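Acetoin utilization protein (Exiguobacterium sibiricum, PDB 2Q04) probably transfers an acetyl group from acetyl-coenzyme A to an unidentified acceptor, with a likely role in acetoin utilization. Local coordinates at residues Y84-W87 with S88-N91; E194-A197 with H198-L202. One frame throughout, in Å; residues are numbered along the deposited sequence.

Overall arrangement
Interaction 1 (84-91) comes first along the chain, in the loop between the antiparallel strands 71-79 and 95-103; interaction 2 (194-202) follows much later, on helix 193-203 near the C-terminus. Their centres are about 12 Å apart, on the same side of the molecule, and the two touch directly. His-198 NE2 is 2.9 Å from Glu-89 O, probably a hydrogen bond, and Leu-202 CD2 packs 3.5 Å from Glu-89 CB. Through Glu-89 the calcium-binding loop is thus joined to the C-terminal helix. Side chains of helix 193-203 pack in turn against strands 95-103, 130-135 and 182-187 of the mixed acetyltransferase sheet.

Interaction 1 of 2, residues Y84-W87 with S88-N91; sequences YETW and SEGN. With CA (calcium ion), chain H.
Ser-88 turns its hydroxyl back along the chain, with OG between its own backbone N and carbonyl carbon (chi1 65°), which sets OG 3.2 Å from Glu-85 O. Glu-89 carries CG beside its backbone N (chi1 -82°), which lays CG against Thr-86 O. Ser-88 closes, and Glu-89 directly follows, a short 3-10 turn that starts at Thr-86, in the loop between strands 71-79 and 95-103 of the GNAT-type sheet. One backbone bond spans the turn: Glu-89 N donates to Thr-86 O at 3.2 Å, nearly straight at the hydrogen (168°). The donor stands well above the plane of the Thr-86 carbonyl rather than on a lone pair. The turn also brings CB of Glu-89 to 3.6 Å from the same Thr-86 O, which thus has both an N-H and aliphatic carbon against it.

The hydroxyl of Ser-88 bonds to the backbone O of Asp-82, which ties the turn to the chain before it. Beyond CG, Glu-89 is extended and forms a salt bridge through OE1 with Arg-205 NE. Trp-87 is buried, and its side chain touches Leu-132 and Thr-134 of strand 130-135. Over the centre of one face of its ring sits Thr-86 CG2, 3.6 Å above the plane.

After the turn the chain presents two carbonyls to a calcium ion. Gly-90 has a positive phi, which probably helps direct its carbonyl to the metal. The ion is gripped from roughly perpendicular directions by Ser-88 O at 2.5 Å and Gly-90 O at 2.4 Å.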
loop_
_atom_site.group_PDB
_atom_site.type_symbol
_atom_site.label_atom_id
_atom_site.label_comp_id
_atom_site.label_asym_id
_atom_site.label_seq_id
_atom_site.Cartn_x
_atom_site.Cartn_y
_atom_site.Cartn_z
ATOM N N TYR A 84 -14.987 3.268 -7.833
ATOM C CA TYR A 84 -15.932 2.163 -8.025
ATOM C C TYR A 84 -15.787 1.056 -6.950
ATOM O O TYR A 84 -16.288 -0.061 -7.117
ATOM C CB TYR A 84 -15.786 1.589 -9.440
ATOM C CG TYR A 84 -16.153 2.589 -10.513
ATOM C CD1 TYR A 84 -17.467 3.015 -10.666
ATOM C CD2 TYR A 84 -15.176 3.151 -11.337
ATOM C CE1 TYR A 84 -17.819 3.958 -11.638
ATOM C CE2 TYR A 84 -15.510 4.099 -12.308
ATOM C CZ TYR A 84 -16.842 4.499 -12.451
ATOM O OH TYR A 84 -17.196 5.438 -13.417
ATOM N N GLU A 85 -15.131 1.396 -5.849
ATOM C CA GLU A 85 -15.106 0.545 -4.665
ATOM C C GLU A 85 -15.727 1.338 -3.524
ATOM O O GLU A 85 -15.856 2.553 -3.619
ATOM C CB GLU A 85 -13.666 0.129 -4.319
ATOM C CG GLU A 85 -13.022 -0.825 -5.358
ATOM C CD GLU A 85 -11.725 -1.489 -4.845
ATOM O OE1 GLU A 85 -11.064 -0.914 -3.941
ATOM O OE2 GLU A 85 -11.376 -2.584 -5.351
ATOM N N THR A 86 -16.119 0.658 -2.452
ATOM C CA THR A 86 -16.866 1.326 -1.364
ATOM C C THR A 86 -16.029 2.346 -0.570
ATOM O O THR A 86 -16.569 3.306 -0.026
ATOM C CB THR A 86 -17.506 0.299 -0.374
ATOM O OG1 THR A 86 -18.339 0.999 0.573
ATOM C CG2 THR A 86 -16.447 -0.485 0.371
ATOM N N TRP A 87 -14.716 2.196 -0.605
ATOM C CA TRP A 87 -13.830 3.007 0.233
ATOM C C TRP A 87 -13.735 4.496 -0.208
ATOM O O TRP A 87 -13.212 5.322 0.528
ATOM C CB TRP A 87 -12.434 2.363 0.286
ATOM C CG TRP A 87 -12.515 0.912 0.513
ATOM C CD1 TRP A 87 -12.294 -0.074 -0.407
ATOM C CD2 TRP A 87 -13.025 0.264 1.677
ATOM N NE1 TRP A 87 -12.574 -1.300 0.137
ATOM C CE2 TRP A 87 -13.031 -1.123 1.416
ATOM C CE3 TRP A 87 -13.458 0.717 2.926
ATOM C CZ2 TRP A 87 -13.458 -2.061 2.361
ATOM C CZ3 TRP A 87 -13.874 -0.215 3.864
ATOM C CH2 TRP A 87 -13.875 -1.589 3.572
ATOM N N SER A 88 -14.319 4.830 -1.368
ATOM C CA SER A 88 -14.250 6.191 -1.895
ATOM C C SER A 88 -15.541 6.982 -1.666
ATOM O O SER A 88 -15.629 8.137 -2.052
ATOM C CB SER A 88 -13.928 6.166 -3.395
ATOM O OG SER A 88 -14.966 5.557 -4.135
ATOM N N GLU A 89 -16.528 6.364 -1.036
ATOM C CA GLU A 89 -17.816 7.036 -0.802
ATOM C C GLU A 89 -17.662 8.318 0.027
ATOM O O GLU A 89 -16.778 8.418 0.883
ATOM C CB GLU A 89 -18.786 6.103 -0.095
ATOM C CG GLU A 89 -19.494 5.151 -0.987
ATOM C CD GLU A 89 -20.708 4.541 -0.331
ATOM O OE1 GLU A 89 -21.023 4.913 0.826
ATOM O OE2 GLU A 89 -21.364 3.710 -0.978
ATOM N N GLY A 90 -18.540 9.285 -0.222
ATOM C CA GLY A 90 -18.545 10.524 0.539
ATOM C C GLY A 90 -17.448 11.476 0.116
ATOM O O GLY A 90 -16.582 11.129 -0.684
ATOM N N ASN A 91 -17.489 12.684 0.660
ATOM C CA ASN A 91 -16.517 13.705 0.332
ATOM C C ASN A 91 -15.507 13.860 1.449
ATOM O O ASN A 91 -15.530 14.847 2.185
ATOM C CB ASN A 91 -17.222 15.035 0.085
ATOM C CG ASN A 91 -16.277 16.127 -0.286
ATOM O OD1 ASN A 91 -15.087 15.892 -0.495
ATOM N ND2 ASN A 91 -16.789 17.342 -0.368
HETATM CA CA CA H . -14.418 10.264 -1.385
#

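Interaction 2 of 2, residues E194-A197 with H198-L202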
loop_
_atom_site.group_PDB
_atom_site.type_symbol
_atom_site.label_atom_id
_atom_site.label_comp_id
_atom_site.label_asym_id
_atom_site.label_seq_id
_atom_site.Cartn_x
_atom_site.Cartn_y
_atom_site.Cartn_z
ATOM N N GLU A 194 -14.065 12.925 12.979
ATOM C CA GLU A 194 -15.057 12.891 11.900
ATOM C C GLU A 194 -14.596 11.986 10.766
ATOM O O GLU A 194 -15.397 11.292 10.157
ATOM C CB GLU A 194 -15.317 14.308 11.361
ATOM C CG GLU A 194 -16.048 15.235 12.340
ATOM C CD GLU A 194 -15.174 15.689 13.507
ATOM O OE1 GLU A 194 -13.937 15.731 13.349
ATOM O OE2 GLU A 194 -15.732 16.016 14.578
ATOM N N VAL A 195 -13.299 12.014 10.488
ATOM C CA VAL A 195 -12.715 11.183 9.454
ATOM C C VAL A 195 -12.773 9.700 9.863
ATOM O O VAL A 195 -13.051 8.828 9.040
ATOM C CB VAL A 195 -11.246 11.581 9.195
ATOM C CG1 VAL A 195 -10.589 10.618 8.203
ATOM C CG2 VAL A 195 -11.167 13.020 8.691
ATOM N N VAL A 196 -12.501 9.436 11.136
ATOM C CA VAL A 196 -12.531 8.085 11.655
ATOM C C VAL A 196 -13.951 7.544 11.655
ATOM O O VAL A 196 -14.179 6.370 11.363
ATOM C CB VAL A 196 -11.969 8.020 13.084
ATOM C CG1 VAL A 196 -12.230 6.640 13.705
ATOM C CG2 VAL A 196 -10.479 8.333 13.078
ATOM N N ALA A 197 -14.905 8.403 11.997
ATOM C CA ALA A 197 -16.309 8.012 12.016
ATOM C C ALA A 197 -16.776 7.649 10.620
ATOM O O ALA A 197 -17.567 6.732 10.447
ATOM C CB ALA A 197 -17.163 9.133 12.582
ATOM N N HIS A 198 -16.299 8.395 9.624
ATOM C CA HIS A 198 -16.635 8.126 8.244
ATOM C C HIS A 198 -16.079 6.783 7.830
ATOM O O HIS A 198 -16.750 6.004 7.172
ATOM C CB HIS A 198 -16.083 9.214 7.348
ATOM C CG HIS A 198 -16.449 9.051 5.907
ATOM N ND1 HIS A 198 -17.743 8.856 5.489
ATOM C CD2 HIS A 198 -15.703 9.143 4.784
ATOM C CE1 HIS A 198 -17.772 8.788 4.169
ATOM N NE2 HIS A 198 -16.548 8.964 3.718
ATOM N N PHE A 199 -14.841 6.517 8.224
ATOM C CA PHE A 199 -14.206 5.243 7.936
ATOM C C PHE A 199 -14.997 4.096 8.544
ATOM O O PHE A 199 -15.189 3.072 7.906
ATOM C CB PHE A 199 -12.763 5.226 8.461
ATOM C CG PHE A 199 -12.114 3.856 8.427
ATOM C CD1 PHE A 199 -11.900 3.199 7.218
ATOM C CD2 PHE A 199 -11.680 3.248 9.597
ATOM C CE1 PHE A 199 -11.288 1.943 7.185
ATOM C CE2 PHE A 199 -11.062 1.989 9.562
ATOM C CZ PHE A 199 -10.872 1.348 8.351
ATOM N N ASP A 200 -15.443 4.268 9.787
ATOM C CA ASP A 200 -16.264 3.239 10.460
ATOM C C ASP A 200 -17.555 2.992 9.691
ATOM O O ASP A 200 -18.039 1.876 9.631
ATOM C CB ASP A 200 -16.627 3.663 11.901
ATOM C CG ASP A 200 -15.447 3.599 12.854
ATOM O OD1 ASP A 200 -14.483 2.840 12.587
ATOM O OD2 ASP A 200 -15.498 4.297 13.898
ATOM N N ALA A 201 -18.125 4.064 9.143
ATOM C CA ALA A 201 -19.357 3.979 8.368
ATOM C C ALA A 201 -19.132 3.253 7.027
ATOM O O ALA A 201 -20.043 2.619 6.499
ATOM C CB ALA A 201 -19.922 5.369 8.126
ATOM N N LEU A 202 -17.921 3.372 6.480
ATOM C CA LEU A 202 -17.576 2.703 5.214
ATOM C C LEU A 202 -17.351 1.206 5.407
ATOM O O LEU A 202 -17.808 0.399 4.609
ATOM C CB LEU A 202 -16.323 3.326 4.597
ATOM C CG LEU A 202 -16.466 4.747 4.070
ATOM C CD1 LEU A 202 -15.122 5.259 3.595
ATOM C CD2 LEU A 202 -17.497 4.814 2.952
#
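Glu-194 O accepts the backbone N-H of His-198 at 3.1 Å, the first of four successive i to i+4 bonds. Val-195 O takes Phe-199 N at 3.0 Å, Val-196 O takes Asp-200 N at 2.9 Å and Ala-197 O takes Ala-201 N at 3.0 Å, so every carbonyl of 194-197 has its helical partner.

Asp-200 keeps CG beside its own N (chi1 -72°), which folds the carboxylate back beside Val-196. OD2 lies 4.0 Å from Val-196 CG1, the two side chains running the same way. The carboxylate also sits near Val-196 O, itself an acceptor and so an unlikely partner for an ionised carboxylate; its polar partner is Arg-203, whose NE makes a salt bridge with OD1.

His-198 has CG anti to its backbone N (chi1 -177°), which swings the ring toward the loop, where Glu-89 O probably satisfies NE2. Leu-202 CD1 rests 3.9 Å above one ring face, offset toward the rim.

Phe-199 meets Phe-168 edge-to-face and, like Val-195 and Val-196, touches Leu-130. With these three side chains on the sheet side and Glu-194 exposed, this is an amphipathic alpha-helix packed on a beta-sheet.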